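Local coordinates for protein aspartate aminotransferase (Plasmodium falciparum, PDB 3K7Y) that probably catalyses the reversible transfer of an amino group from L-aspartate to 2-oxoglutarate, using pyridoxal 5'-phosphate as cofactor, at residues 214-226 with 311-323. Numbering follows the deposited sequence.
Sequences IAYQGFGHTNLEE and IKELSQLSQRITN. With PLP (pyridoxal-5'-phosphate), chain B.
The loop that leaves the cofactor site after strand 209-214 of the aminotransferase's large mixed sheet packs here against the long helix 304-335, with F219, L224 and the backbone of G218 meeting L314, S315, S318 and I321. Two serines one helical turn apart fasten the loop. S318 OG donates to H221 O at 2.6 Å, tilted 25° from the carbonyl plane, and S315 OG donates to T222 O at 2.7 Å from above the plane of that carbonyl. Serine suits both places, since its short hydroxyl can satisfy a loop carbonyl while the backbone passes close to the helix. S318 OG sits between its own N and carbonyl carbon (chi1 73°), which turns the hydroxyl onto H221. L314 CD1 packs against the backbone of G218, 3.6 Å from its CA; glycine lets the chain pass close to this methyl, and the positive phi of 105° is one that glycine adopts readily. In the fold of these aminotransferases this loop begins with two residues of the cofactor pocket: Y216 OH and the PLP O3 share a hydrogen bond of 2.8 Å, while A215 CB packs on the pyridine ring, 3.7 Å from PLP C3. Three residues beyond Y216, the far end of the F219 ring reaches the apolar side chains of the helix. I321 CD1 meets its edge near the ring plane, 3.8 Å from F219 CE1, and L317 CD2 approaches the same carbon obliquely; the side chain of K249, another cofactor-binding residue, lies about 4 Å from that of F219. Farther along, L224 CD2 rests 3.7 Å from L314 CD1 and also touches I311 CG2, all three being branched side chains, whose methyls can pack against one another. D227 accepts hydrogen bonds from the backbone N of both G218 and G220, tying the turn from just beyond it in the chain.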
loop_
_atom_site.group_PDB
_atom_site.type_symbol
_atom_site.label_atom_id
_atom_site.label_comp_id
_atom_site.label_asym_id
_atom_site.label_seq_id
_atom_site.Cartn_x
_atom_site.Cartn_y
_atom_site.Cartn_z
ATOM N N ILE A 214 -1.308 -12.021 14.029
ATOM C CA ILE A 214 -2.629 -11.838 14.598
ATOM C C ILE A 214 -3.593 -11.246 13.568
ATOM O O ILE A 214 -3.684 -10.029 13.417
ATOM C CB ILE A 214 -2.562 -11.024 15.919
ATOM C CG1 ILE A 214 -2.233 -11.947 17.079
ATOM C CG2 ILE A 214 -3.886 -10.371 16.239
ATOM C CD1 ILE A 214 -0.800 -12.014 17.385
ATOM N N ALA A 215 -4.305 -12.128 12.866
ATOM C CA ALA A 215 -5.334 -11.717 11.921
ATOM C C ALA A 215 -6.758 -11.747 12.466
ATOM O O ALA A 215 -7.652 -11.119 11.885
ATOM C CB ALA A 215 -5.250 -12.539 10.697
ATOM N N TYR A 216 -6.981 -12.467 13.568
ATOM C CA TYR A 216 -8.343 -12.639 14.094
ATOM C C TYR A 216 -8.468 -12.523 15.615
ATOM O O TYR A 216 -8.884 -13.483 16.279
ATOM C CB TYR A 216 -8.924 -13.997 13.671
ATOM C CG TYR A 216 -8.653 -14.402 12.253
ATOM C CD1 TYR A 216 -9.493 -13.995 11.228
ATOM C CD2 TYR A 216 -7.565 -15.213 11.937
ATOM C CE1 TYR A 216 -9.250 -14.370 9.922
ATOM C CE2 TYR A 216 -7.311 -15.586 10.629
ATOM C CZ TYR A 216 -8.161 -15.161 9.627
ATOM O OH TYR A 216 -7.927 -15.514 8.321
ATOM N N GLN A 217 -8.124 -11.370 16.183
ATOM C CA GLN A 217 -8.392 -11.177 17.605
ATOM C C GLN A 217 -9.900 -11.235 17.772
ATOM O O GLN A 217 -10.623 -10.459 17.145
ATOM C CB GLN A 217 -7.858 -9.840 18.119
ATOM C CG GLN A 217 -6.601 -9.931 18.974
ATOM C CD GLN A 217 -6.484 -8.777 19.972
ATOM O OE1 GLN A 217 -6.746 -7.630 19.643
ATOM N NE2 GLN A 217 -6.088 -9.085 21.193
ATOM N N GLY A 218 -10.374 -12.178 18.578
ATOM C CA GLY A 218 -11.796 -12.230 18.941
ATOM C C GLY A 218 -12.632 -13.306 18.269
ATOM O O GLY A 218 -13.869 -13.294 18.369
ATOM N N PHE A 219 -11.959 -14.239 17.598
ATOM C CA PHE A 219 -12.630 -15.350 16.933
ATOM C C PHE A 219 -12.377 -16.702 17.599
ATOM O O PHE A 219 -13.159 -17.640 17.439
ATOM C CB PHE A 219 -12.252 -15.381 15.459
ATOM C CG PHE A 219 -12.869 -14.275 14.666
ATOM C CD1 PHE A 219 -14.184 -14.367 14.229
ATOM C CD2 PHE A 219 -12.138 -13.133 14.354
ATOM C CE1 PHE A 219 -14.767 -13.338 13.483
ATOM C CE2 PHE A 219 -12.710 -12.095 13.603
ATOM C CZ PHE A 219 -14.028 -12.202 13.169
ATOM N N GLY A 220 -11.297 -16.792 18.360
ATOM C CA GLY A 220 -10.950 -18.031 19.040
ATOM C C GLY A 220 -11.727 -18.220 20.319
ATOM O O GLY A 220 -11.989 -19.348 20.749
ATOM N N HIS A 221 -12.100 -17.104 20.934
ATOM C CA HIS A 221 -12.783 -17.133 22.222
ATOM C C HIS A 221 -13.985 -16.214 22.263
ATOM O O HIS A 221 -14.416 -15.696 21.234
ATOM C CB HIS A 221 -11.799 -16.779 23.328
ATOM C CG HIS A 221 -10.696 -17.775 23.480
ATOM N ND1 HIS A 221 -10.898 -19.131 23.337
ATOM C CD2 HIS A 221 -9.387 -17.618 23.777
ATOM C CE1 HIS A 221 -9.757 -19.764 23.529
ATOM N NE2 HIS A 221 -8.826 -18.870 23.804
ATOM N N THR A 222 -14.535 -16.037 23.459
ATOM C CA THR A 222 -15.627 -15.097 23.682
ATOM C C THR A 222 -15.045 -13.735 24.068
ATOM O O THR A 222 -15.446 -12.702 23.532
ATOM C CB THR A 222 -16.594 -15.624 24.753
ATOM O OG1 THR A 222 -15.927 -16.638 25.517
ATOM C CG2 THR A 222 -17.831 -16.235 24.099
ATOM N N ASN A 223 -14.094 -13.750 24.995
ATOM C CA ASN A 223 -13.325 -12.563 25.329
ATOM C C ASN A 223 -12.196 -12.473 24.334
ATOM O O ASN A 223 -11.585 -13.485 24.006
ATOM C CB ASN A 223 -12.780 -12.648 26.763
ATOM C CG ASN A 223 -11.997 -11.400 27.185
ATOM O OD1 ASN A 223 -11.637 -10.555 26.362
ATOM N ND2 ASN A 223 -11.725 -11.293 28.476
ATOM N N LEU A 224 -11.925 -11.269 23.842
ATOM C CA LEU A 224 -10.936 -11.099 22.776
ATOM C C LEU A 224 -9.557 -10.765 23.324
ATOM O O LEU A 224 -8.579 -10.715 22.576
ATOM C CB LEU A 224 -11.403 -10.076 21.728
ATOM C CG LEU A 224 -11.510 -8.620 22.160
ATOM C CD1 LEU A 224 -10.218 -7.900 21.854
ATOM C CD2 LEU A 224 -12.659 -7.948 21.447
ATOM N N GLU A 225 -9.470 -10.543 24.626
ATOM C CA GLU A 225 -8.164 -10.427 25.245
ATOM C C GLU A 225 -7.588 -11.816 25.441
ATOM O O GLU A 225 -6.378 -11.970 25.482
ATOM C CB GLU A 225 -8.217 -9.658 26.563
ATOM C CG GLU A 225 -8.569 -8.186 26.395
ATOM C CD GLU A 225 -8.233 -7.330 27.613
ATOM O OE1 GLU A 225 -7.768 -6.187 27.411
ATOM O OE2 GLU A 225 -8.420 -7.785 28.766
ATOM N N GLU A 226 -8.462 -12.822 25.546
ATOM C CA GLU A 226 -8.035 -14.226 25.657
ATOM C C GLU A 226 -7.096 -14.587 24.501
ATOM O O GLU A 226 -5.958 -14.993 24.732
ATOM C CB GLU A 226 -9.234 -15.197 25.683
ATOM C CG GLU A 226 -9.821 -15.562 27.063
ATOM C CD GLU A 226 -10.599 -16.904 27.056
ATOM O OE1 GLU A 226 -9.926 -17.960 26.978
ATOM O OE2 GLU A 226 -11.866 -16.909 27.138
ATOM N N ILE A 311 -16.944 -4.367 20.224
ATOM C CA ILE A 311 -16.564 -5.546 21.042
ATOM C C ILE A 311 -17.726 -6.524 21.272
ATOM O O ILE A 311 -17.546 -7.747 21.159
ATOM C CB ILE A 311 -16.012 -5.158 22.430
ATOM C CG1 ILE A 311 -14.712 -4.381 22.310
ATOM C CG2 ILE A 311 -15.776 -6.399 23.292
ATOM C CD1 ILE A 311 -14.425 -3.548 23.538
ATOM N N LYS A 312 -18.899 -5.975 21.599
ATOM C CA LYS A 312 -20.106 -6.767 21.789
ATOM C C LYS A 312 -20.488 -7.538 20.523
ATOM O O LYS A 312 -20.508 -8.765 20.557
ATOM C CB LYS A 312 -21.272 -5.912 22.317
ATOM C CG LYS A 312 -21.326 -5.721 23.861
ATOM C CD LYS A 312 -21.867 -6.959 24.604
ATOM C CE LYS A 312 -22.194 -6.677 26.087
ATOM N NZ LYS A 312 -23.655 -6.464 26.409
ATOM N N GLU A 313 -20.769 -6.840 19.417
ATOM C CA GLU A 313 -21.093 -7.505 18.136
ATOM C C GLU A 313 -19.990 -8.508 17.785
ATOM O O GLU A 313 -20.260 -9.588 17.247
ATOM C CB GLU A 313 -21.247 -6.506 16.977
ATOM C CG GLU A 313 -22.296 -5.386 17.129
ATOM C CD GLU A 313 -22.125 -4.274 16.068
ATOM O OE1 GLU A 313 -21.772 -3.121 16.432
ATOM O OE2 GLU A 313 -22.327 -4.562 14.864
ATOM N N LEU A 314 -18.749 -8.139 18.105
ATOM C CA LEU A 314 -17.610 -9.014 17.940
ATOM C C LEU A 314 -17.762 -10.253 18.806
ATOM O O LEU A 314 -17.652 -11.369 18.302
ATOM C CB LEU A 314 -16.304 -8.284 18.258
ATOM C CG LEU A 314 -14.957 -8.999 18.035
ATOM C CD1 LEU A 314 -14.660 -10.001 19.179
ATOM C CD2 LEU A 314 -14.835 -9.670 16.659
ATOM N N SER A 315 -18.010 -10.068 20.099
ATOM C CA SER A 315 -18.215 -11.214 20.997
ATOM C C SER A 315 -19.410 -12.085 20.584
ATOM O O SER A 315 -19.333 -13.319 20.626
ATOM C CB SER A 315 -18.368 -10.765 22.442
ATOM O OG SER A 315 -17.985 -11.814 23.302
ATOM N N GLN A 316 -20.502 -11.419 20.192
ATOM C CA GLN A 316 -21.668 -12.042 19.543
ATOM C C GLN A 316 -21.320 -12.769 18.232
ATOM O O GLN A 316 -22.055 -13.651 17.798
ATOM C CB GLN A 316 -22.769 -10.998 19.274
ATOM C CG GLN A 316 -23.980 -11.059 20.211
ATOM C CD GLN A 316 -23.917 -10.083 21.395
ATOM O OE1 GLN A 316 -23.359 -8.992 21.289
ATOM N NE2 GLN A 316 -24.515 -10.473 22.521
ATOM N N LEU A 317 -20.210 -12.405 17.599
ATOM C CA LEU A 317 -19.818 -13.063 16.347
ATOM C C LEU A 317 -19.103 -14.409 16.541
ATOM O O LEU A 317 -19.568 -15.425 16.032
ATOM C CB LEU A 317 -19.017 -12.117 15.443
ATOM C CG LEU A 317 -18.854 -12.534 13.985
ATOM C CD1 LEU A 317 -20.164 -13.032 13.410
ATOM C CD2 LEU A 317 -18.340 -11.369 13.170
ATOM N N SER A 318 -17.994 -14.418 17.277
ATOM C CA SER A 318 -17.274 -15.664 17.541
ATOM C C SER A 318 -18.202 -16.741 18.121
ATOM O O SER A 318 -18.044 -17.930 17.821
ATOM C CB SER A 318 -16.096 -15.432 18.484
ATOM O OG SER A 318 -16.555 -15.198 19.805
ATOM N N GLN A 319 -19.160 -16.330 18.954
ATOM C CA GLN A 319 -20.164 -17.268 19.453
ATOM C C GLN A 319 -20.849 -17.939 18.253
ATOM O O GLN A 319 -20.705 -19.142 18.054
ATOM C CB GLN A 319 -21.187 -16.595 20.394
ATOM C CG GLN A 319 -22.533 -16.196 19.723
ATOM C CD GLN A 319 -23.622 -15.679 20.679
ATOM O OE1 GLN A 319 -23.374 -15.420 21.859
ATOM N NE2 GLN A 319 -24.839 -15.526 20.155
ATOM N N ARG A 320 -21.537 -17.151 17.423
ATOM C CA ARG A 320 -22.332 -17.700 16.323
ATOM C C ARG A 320 -21.497 -18.658 15.480
ATOM O O ARG A 320 -21.947 -19.756 15.150
ATOM C CB ARG A 320 -22.937 -16.593 15.452
ATOM C CG ARG A 320 -23.714 -17.135 14.250
ATOM C CD ARG A 320 -24.118 -16.062 13.203
ATOM N NE ARG A 320 -23.041 -15.612 12.298
ATOM C CZ ARG A 320 -22.458 -16.331 11.329
ATOM N NH1 ARG A 320 -22.786 -17.601 11.097
ATOM N NH2 ARG A 320 -21.506 -15.769 10.592
ATOM N N ILE A 321 -20.275 -18.242 15.159
ATOM C CA ILE A 321 -19.360 -19.062 14.383
ATOM C C ILE A 321 -19.096 -20.388 15.084
ATOM O O ILE A 321 -19.470 -21.427 14.550
ATOM C CB ILE A 321 -18.061 -18.316 14.031
ATOM C CG1 ILE A 321 -18.360 -17.233 12.983
ATOM C CG2 ILE A 321 -17.029 -19.283 13.489
ATOM C CD1 ILE A 321 -17.289 -16.165 12.822
ATOM N N THR A 322 -18.504 -20.378 16.281
ATOM C CA THR A 322 -18.164 -21.658 16.902
ATOM C C THR A 322 -19.421 -22.521 17.062
ATOM O O THR A 322 -19.329 -23.743 17.034
ATOM C CB THR A 322 -17.317 -21.553 18.206
ATOM O OG1 THR A 322 -18.168 -21.396 19.328
ATOM C CG2 THR A 322 -16.330 -20.413 18.162
ATOM N N ASN A 323 -20.589 -21.875 17.165
ATOM C CA ASN A 323 -21.896 -22.570 17.199
ATOM C C ASN A 323 -22.225 -23.230 15.858
ATOM O O ASN A 323 -22.495 -24.431 15.790
ATOM C CB ASN A 323 -23.044 -21.625 17.619
ATOM C CG ASN A 323 -22.951 -21.175 19.090
ATOM O OD1 ASN A 323 -22.037 -21.568 19.822
ATOM N ND2 ASN A 323 -23.901 -20.339 19.516
HETATM N N1 PLP B . -2.136 -13.602 8.341
HETATM C C2 PLP B . -3.113 -14.565 8.346
HETATM C C2A PLP B . -2.888 -15.787 9.153
HETATM C C3 PLP B . -4.278 -14.376 7.619
HETATM O O3 PLP B . -5.263 -15.331 7.638
HETATM C C4 PLP B . -4.447 -13.210 6.871
HETATM C C4A PLP B . -5.779 -12.990 6.222
HETATM O O4A PLP B . -6.646 -12.346 6.828
HETATM C C5 PLP B . -3.454 -12.210 6.864
HETATM C C6 PLP B . -2.292 -12.433 7.605
HETATM C C5A PLP B . -3.533 -10.905 6.066
HETATM O O4P PLP B . -4.716 -10.139 6.210
HETATM P P PLP B . -4.972 -8.835 5.282
HETATM O O1P PLP B . -5.843 -7.832 5.983
HETATM O O2P PLP B . -5.744 -9.246 4.057
HETATM O O3P PLP B . -3.626 -8.222 4.967
#